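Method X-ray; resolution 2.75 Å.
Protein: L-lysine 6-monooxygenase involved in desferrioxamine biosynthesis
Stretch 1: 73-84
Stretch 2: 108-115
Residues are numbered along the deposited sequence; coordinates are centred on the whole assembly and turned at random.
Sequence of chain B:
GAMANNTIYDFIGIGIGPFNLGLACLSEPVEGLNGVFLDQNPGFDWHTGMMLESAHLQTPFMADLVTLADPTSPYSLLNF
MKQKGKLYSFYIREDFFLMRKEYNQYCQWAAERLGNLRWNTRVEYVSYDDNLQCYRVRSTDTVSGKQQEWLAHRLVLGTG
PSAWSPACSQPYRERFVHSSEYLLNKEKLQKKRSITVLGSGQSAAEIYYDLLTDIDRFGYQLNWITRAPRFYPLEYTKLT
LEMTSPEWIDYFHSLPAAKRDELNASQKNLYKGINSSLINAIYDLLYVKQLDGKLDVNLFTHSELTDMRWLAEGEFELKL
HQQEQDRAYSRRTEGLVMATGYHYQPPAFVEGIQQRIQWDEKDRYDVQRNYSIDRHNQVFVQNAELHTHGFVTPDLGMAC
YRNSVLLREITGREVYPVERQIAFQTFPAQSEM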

ATOM      1  N   SER B  73      27.047 -13.773  -9.287  1.00 36.27           N
ATOM      2  CA  SER B  73      27.636 -14.693  -8.313  1.00 36.16           C
ATOM      3  C   SER B  73      26.659 -15.791  -7.960  1.00 37.76           C
ATOM      4  O   SER B  73      25.453 -15.526  -7.787  1.00 42.89           O
ATOM      5  N   PRO B  74      27.169 -17.030  -7.849  1.00 35.33           N
ATOM      6  CA  PRO B  74      26.314 -18.134  -7.433  1.00 34.60           C
ATOM      7  C   PRO B  74      25.893 -18.065  -5.957  1.00 35.44           C
ATOM      8  O   PRO B  74      24.955 -18.767  -5.582  1.00 35.99           O
ATOM      9  N   TYR B  75      26.514 -17.195  -5.155  1.00 35.55           N
ATOM     10  CA  TYR B  75      26.071 -16.983  -3.765  1.00 37.03           C
ATOM     11  C   TYR B  75      24.907 -16.012  -3.600  1.00 37.75           C
ATOM     12  O   TYR B  75      24.570 -15.638  -2.477  1.00 38.78           O
ATOM     13  N   SER B  76      24.270 -15.615  -4.696  1.00 36.73           N
ATOM     14  CA  SER B  76      23.136 -14.686  -4.616  1.00 34.58           C
ATOM     15  C   SER B  76      21.952 -15.348  -3.944  1.00 33.92           C
ATOM     16  O   SER B  76      21.802 -16.568  -3.981  1.00 36.98           O
ATOM     17  N   LEU B  77      21.109 -14.526  -3.336  1.00 34.12           N
ATOM     18  CA  LEU B  77      19.843 -14.977  -2.748  1.00 33.57           C
ATOM     19  C   LEU B  77      18.923 -15.597  -3.807  1.00 34.45           C
ATOM     20  O   LEU B  77      18.259 -16.590  -3.537  1.00 35.21           O
ATOM     21  N   LEU B  78      18.894 -15.013  -5.001  1.00 37.45           N
ATOM     22  CA  LEU B  78      18.092 -15.553  -6.101  1.00 37.10           C
ATOM     23  C   LEU B  78      18.604 -16.909  -6.560  1.00 34.96           C
ATOM     24  O   LEU B  78      17.815 -17.796  -6.871  1.00 31.41           O
ATOM     25  N   ASN B  79      19.917 -17.089  -6.590  1.00 35.44           N
ATOM     26  CA  ASN B  79      20.460 -18.401  -6.960  1.00 38.28           C
ATOM     27  C   ASN B  79      20.175 -19.445  -5.890  1.00 37.85           C
ATOM     28  O   ASN B  79      19.886 -20.593  -6.216  1.00 38.29           O
ATOM     29  N   PHE B  80      20.255 -19.037  -4.624  1.00 35.68           N
ATOM     30  CA  PHE B  80      19.899 -19.901  -3.494  1.00 36.31           C
ATOM     31  C   PHE B  80      18.479 -20.417  -3.664  1.00 34.71           C
ATOM     32  O   PHE B  80      18.191 -21.593  -3.528  1.00 30.49           O
ATOM     33  N   MET B  81      17.600 -19.493  -3.980  1.00 39.33           N
ATOM     34  CA  MET B  81      16.197 -19.793  -4.122  1.00 40.85           C
ATOM     35  C   MET B  81      16.024 -20.793  -5.272  1.00 39.53           C
ATOM     36  O   MET B  81      15.201 -21.692  -5.190  1.00 39.51           O
ATOM     37  N   LYS B  82      16.827 -20.643  -6.318  1.00 39.87           N
ATOM     38  CA  LYS B  82      16.774 -21.529  -7.480  1.00 42.57           C
ATOM     39  C   LYS B  82      17.249 -22.954  -7.170  1.00 44.29           C
ATOM     40  O   LYS B  82      16.594 -23.929  -7.570  1.00 39.53           O
ATOM     41  N   GLN B  83      18.368 -23.067  -6.454  1.00 42.55           N
ATOM     42  CA  GLN B  83      18.920 -24.369  -6.108  1.00 42.36           C
ATOM     43  C   GLN B  83      18.024 -25.122  -5.145  1.00 42.87           C
ATOM     44  O   GLN B  83      17.807 -26.309  -5.321  1.00 45.32           O
ATOM     45  N   LYS B  84      17.484 -24.432  -4.145  1.00 43.81           N
ATOM     46  CA  LYS B  84      16.449 -25.016  -3.276  1.00 40.47           C
ATOM     47  C   LYS B  84      15.171 -25.401  -4.011  1.00 37.19           C
ATOM     48  O   LYS B  84      14.352 -26.097  -3.451  1.00 40.78           O
ATOM     49  N   GLN B 108      23.556 -19.857   5.720  1.00 34.58           N
ATOM     50  CA  GLN B 108      24.078 -21.175   6.089  1.00 34.62           C
ATOM     51  C   GLN B 108      24.391 -21.972   4.845  1.00 35.16           C
ATOM     52  O   GLN B 108      25.443 -22.571   4.752  1.00 37.12           O
ATOM     53  N   TRP B 109      23.483 -21.962   3.881  1.00 37.33           N
ATOM     54  CA  TRP B 109      23.736 -22.565   2.575  1.00 35.94           C
ATOM     55  C   TRP B 109      25.004 -22.028   1.912  1.00 35.92           C
ATOM     56  O   TRP B 109      25.786 -22.800   1.369  1.00 36.41           O
ATOM     57  N   ALA B 110      25.197 -20.715   1.950  1.00 36.56           N
ATOM     58  CA  ALA B 110      26.397 -20.110   1.390  1.00 40.10           C
ATOM     59  C   ALA B 110      27.646 -20.568   2.144  1.00 42.26           C
ATOM     60  O   ALA B 110      28.627 -20.985   1.535  1.00 45.28           O
ATOM     61  N   ALA B 111      27.597 -20.505   3.468  1.00 42.21           N
ATOM     62  CA  ALA B 111      28.737 -20.899   4.298  1.00 41.61           C
ATOM     63  C   ALA B 111      29.143 -22.353   4.049  1.00 40.23           C
ATOM     64  O   ALA B 111      30.318 -22.664   4.014  1.00 39.43           O
ATOM     65  N   GLU B 112      28.158 -23.221   3.864  1.00 41.27           N
ATOM     66  CA  GLU B 112      28.398 -24.626   3.536  1.00 43.50           C
ATOM     67  C   GLU B 112      29.095 -24.766   2.161  1.00 41.18           C
ATOM     68  O   GLU B 112      30.086 -25.475   2.041  1.00 45.57           O
ATOM     69  N   ARG B 113      28.602 -24.058   1.145  1.00 43.31           N
ATOM     70  CA  ARG B 113      29.150 -24.142  -0.230  1.00 41.45           C
ATOM     71  C   ARG B 113      30.603 -23.662  -0.328  1.00 40.28           C
ATOM     72  O   ARG B 113      31.361 -24.133  -1.170  1.00 37.28           O
ATOM     73  N   LEU B 114      30.978 -22.706   0.515  1.00 40.45           N
ATOM     74  CA  LEU B 114      32.301 -22.101   0.451  1.00 40.27           C
ATOM     75  C   LEU B 114      33.398 -23.039   0.926  1.00 39.35           C
ATOM     76  O   LEU B 114      33.174 -23.931   1.749  1.00 35.90           O
ATOM     77  N   GLY B 115      34.594 -22.803   0.389  1.00 40.83           N
ATOM     78  CA  GLY B 115      35.803 -23.491   0.804  1.00 40.33           C
ATOM     79  C   GLY B 115      36.706 -22.703   1.745  1.00 41.66           C
ATOM     80  O   GLY B 115      37.497 -23.292   2.472  1.00 48.47           O
TER

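The two helices, 77-83 and 108-113, cross almost at right angles (86°) with axes 11.2 Å apart at closest approach, a gap wide enough to be filled by aromatic side chains. The stretches bury 490 Å² between them, with no direct hydrogen bond across, so the fit rests mainly on shape.

W109 is the principal bump. Its CA-to-CB bond points toward stretch 1, and chi1 t (171°) with chi2 86° sends the indole into a hollow lined by P74, Y75, N79, F80 and Q83. The leading edge meets backbone: W109 CH2 lies 3.3 Å from P74 O, and W109 CZ3 lies 4.1 Å from Y75 CA. One face is covered by F80: F80 CB sits 4.0 Å from the centroid of the W109 six-membered ring, 21° off that ring's normal. With chi1 t, the F80 ring turns its edge to the indole face, the planes at 77° and F80 CD2 3.6 Å from W109 CD2. Q83 CG adds a contact at 4.1 Å to W109 CZ2.

The hollow is braced from within stretch 1. N79 ND2 donates to P74 O (2.8 Å, 170°), and N79 OD1 accepts from Q83 NE2 (3.1 Å); S76 OG caps the helix by accepting from N79 N (2.8 Å).

Y75 is the reciprocal bump. Its CA-to-CB bond runs sideways, but chi1 m (-63°) carries the ring to stretch 2, where Y75 CD1 packs 3.9 Å from A110 CB and Y75 CZ 3.5 Å from L114 CD2. Its OH is hydrogen-bonded elsewhere in the structure. R113 CZ lies 4.8 Å from the Y75 ring centroid, 27° off the normal, an off-centre cation-pi contact, while R113 NH2 reaches P74 CG at 3.5 Å. Water 1 accepts weak hydrogen bonds from R113 NH1 (3.4 Å) and N79 ND2 (3.5 Å), loosely bridging the stretches.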

ATOM      1  CB  SER B  73      28.048 -13.999  -7.016  1.00 36.56           C
ATOM      2  OG  SER B  73      28.383 -14.969  -6.011  1.00 36.28           O
ATOM      3  CB  PRO B  74      27.151 -19.370  -7.745  1.00 32.64           C
ATOM      4  CG  PRO B  74      28.554 -18.894  -7.739  1.00 32.48           C
ATOM      5  CD  PRO B  74      28.548 -17.463  -8.133  1.00 32.52           C
ATOM      6  CB  TYR B  75      27.257 -16.550  -2.891  1.00 37.29           C
ATOM      7  CG  TYR B  75      28.284 -17.629  -2.846  1.00 38.22           C
ATOM      8  CD1 TYR B  75      28.105 -18.720  -2.027  1.00 39.00           C
ATOM      9  CD2 TYR B  75      29.383 -17.610  -3.678  1.00 36.12           C
ATOM     10  CE1 TYR B  75      29.024 -19.749  -1.994  1.00 42.06           C
ATOM     11  CE2 TYR B  75      30.311 -18.631  -3.654  1.00 36.88           C
ATOM     12  CZ  TYR B  75      30.117 -19.699  -2.814  1.00 39.84           C
ATOM     13  OH  TYR B  75      31.016 -20.718  -2.781  1.00 40.60           O
ATOM     14  CB  SER B  76      22.720 -14.198  -6.009  1.00 31.78           C
ATOM     15  OG  SER B  76      21.977 -15.195  -6.689  1.00 29.60           O
ATOM     16  CB  LEU B  77      19.163 -13.813  -2.023  1.00 30.78           C
ATOM     17  CG  LEU B  77      17.850 -13.985  -1.272  1.00 31.17           C
ATOM     18  CD1 LEU B  77      16.635 -13.921  -2.191  1.00 31.61           C
ATOM     19  CD2 LEU B  77      17.872 -15.257  -0.451  1.00 33.91           C
ATOM     20  CB  LEU B  78      18.027 -14.567  -7.277  1.00 38.91           C
ATOM     21  CG  LEU B  78      17.116 -13.364  -7.033  1.00 37.80           C
ATOM     22  CD1 LEU B  78      17.220 -12.402  -8.196  1.00 37.41           C
ATOM     23  CD2 LEU B  78      15.668 -13.790  -6.841  1.00 37.14           C
ATOM     24  CB  ASN B  79      21.958 -18.355  -7.246  1.00 37.49           C
ATOM     25  CG  ASN B  79      22.424 -19.559  -8.040  1.00 36.95           C
ATOM     26  OD1 ASN B  79      21.751 -19.985  -8.992  1.00 34.12           O
ATOM     27  ND2 ASN B  79      23.572 -20.119  -7.659  1.00 35.99           N
ATOM     28  CB  PHE B  80      20.060 -19.133  -2.167  1.00 37.24           C
ATOM     29  CG  PHE B  80      19.272 -19.696  -1.021  1.00 37.18           C
ATOM     30  CD1 PHE B  80      17.970 -19.315  -0.800  1.00 40.95           C
ATOM     31  CD2 PHE B  80      19.845 -20.590  -0.150  1.00 41.57           C
ATOM     32  CE1 PHE B  80      17.247 -19.845   0.257  1.00 45.46           C
ATOM     33  CE2 PHE B  80      19.148 -21.099   0.922  1.00 42.31           C
ATOM     34  CZ  PHE B  80      17.850 -20.721   1.135  1.00 43.54           C
ATOM     35  CB  MET B  81      15.417 -18.486  -4.345  1.00 41.82           C
ATOM     36  CG  MET B  81      14.120 -18.386  -3.593  1.00 45.74           C
ATOM     37  SD  MET B  81      14.278 -18.265  -1.802  1.00 49.40           S
ATOM     38  CE  MET B  81      14.773 -16.572  -1.610  1.00 51.19           C
ATOM     39  CB  LYS B  82      17.599 -20.924  -8.624  1.00 41.80           C
ATOM     40  CG  LYS B  82      17.659 -21.726  -9.908  1.00 41.07           C
ATOM     41  CD  LYS B  82      16.283 -22.079 -10.427  1.00 42.70           C
ATOM     42  CE  LYS B  82      16.328 -22.389 -11.913  1.00 44.99           C
ATOM     43  NZ  LYS B  82      15.225 -23.295 -12.312  1.00 48.13           N
ATOM     44  CB  GLN B  83      20.328 -24.251  -5.513  1.00 44.77           C
ATOM     45  CG  GLN B  83      21.374 -23.568  -6.402  1.00 48.89           C
ATOM     46  CD  GLN B  83      21.361 -23.980  -7.877  1.00 48.37           C
ATOM     47  OE1 GLN B  83      21.125 -25.134  -8.222  1.00 46.78           O
ATOM     48  NE2 GLN B  83      21.648 -23.027  -8.752  1.00 56.95           N
ATOM     49  CB  LYS B  84      16.100 -24.091  -2.104  1.00 45.40           C
ATOM     50  CG  LYS B  84      17.016 -24.275  -0.886  1.00 56.42           C
ATOM     51  CD  LYS B  84      16.295 -24.483   0.446  1.00 64.71           C
ATOM     52  CE  LYS B  84      15.298 -23.388   0.800  1.00 66.33           C
ATOM     53  NZ  LYS B  84      14.849 -23.520   2.214  1.00 68.27           N
ATOM     54  CB  GLN B 108      23.089 -21.938   6.980  1.00 35.46           C
ATOM     55  CG  GLN B 108      23.080 -21.443   8.425  1.00 36.89           C
ATOM     56  CD  GLN B 108      21.972 -22.050   9.265  1.00 39.63           C
ATOM     57  OE1 GLN B 108      21.105 -22.774   8.762  1.00 42.91           O
ATOM     58  NE2 GLN B 108      21.977 -21.737  10.552  1.00 38.51           N
ATOM     59  CB  TRP B 109      22.536 -22.334   1.668  1.00 35.57           C
ATOM     60  CG  TRP B 109      22.733 -22.710   0.268  1.00 36.32           C
ATOM     61  CD1 TRP B 109      22.551 -23.929  -0.278  1.00 37.11           C
ATOM     62  CD2 TRP B 109      23.131 -21.847  -0.783  1.00 38.46           C
ATOM     63  NE1 TRP B 109      22.809 -23.894  -1.619  1.00 38.45           N
ATOM     64  CE2 TRP B 109      23.165 -22.621  -1.958  1.00 39.36           C
ATOM     65  CE3 TRP B 109      23.447 -20.485  -0.851  1.00 39.10           C
ATOM     66  CZ2 TRP B 109      23.516 -22.094  -3.189  1.00 41.36           C
ATOM     67  CZ3 TRP B 109      23.775 -19.951  -2.079  1.00 40.83           C
ATOM     68  CH2 TRP B 109      23.809 -20.757  -3.235  1.00 41.89           C
ATOM     69  CB  ALA B 110      26.296 -18.594   1.412  1.00 41.71           C
ATOM     70  CB  ALA B 111      28.427 -20.684   5.769  1.00 40.43           C
ATOM     71  CB  GLU B 112      27.071 -25.417   3.600  1.00 51.21           C
ATOM     72  CG  GLU B 112      27.184 -26.874   4.033  1.00 67.30           C
ATOM     73  CD  GLU B 112      27.811 -27.792   2.979  1.00 82.03           C
ATOM     74  OE1 GLU B 112      27.652 -27.530   1.757  1.00 76.86           O
ATOM     75  OE2 GLU B 112      28.464 -28.792   3.379  1.00 87.47           O
ATOM     76  CB  ARG B 113      28.293 -23.326  -1.213  1.00 41.94           C
ATOM     77  CG  ARG B 113      27.784 -24.079  -2.434  1.00 45.18           C
ATOM     78  CD  ARG B 113      27.116 -23.138  -3.440  1.00 48.46           C
ATOM     79  NE  ARG B 113      28.151 -22.513  -4.274  1.00 53.04           N
ATOM     80  CZ  ARG B 113      28.202 -22.490  -5.613  1.00 52.07           C
ATOM     81  NH1 ARG B 113      27.229 -23.029  -6.367  1.00 50.52           N
ATOM     82  NH2 ARG B 113      29.258 -21.911  -6.207  1.00 45.90           N
ATOM     83  CB  LEU B 114      32.362 -20.818   1.293  1.00 41.60           C
ATOM     84  CG  LEU B 114      31.632 -19.590   0.744  1.00 40.94           C
ATOM     85  CD1 LEU B 114      31.333 -18.590   1.862  1.00 42.26           C
ATOM     86  CD2 LEU B 114      32.457 -18.935  -0.339  1.00 41.02           C
TER
HETATM   87  O   HOH W   1      25.339 -22.704  -9.168  1.00 36.15           O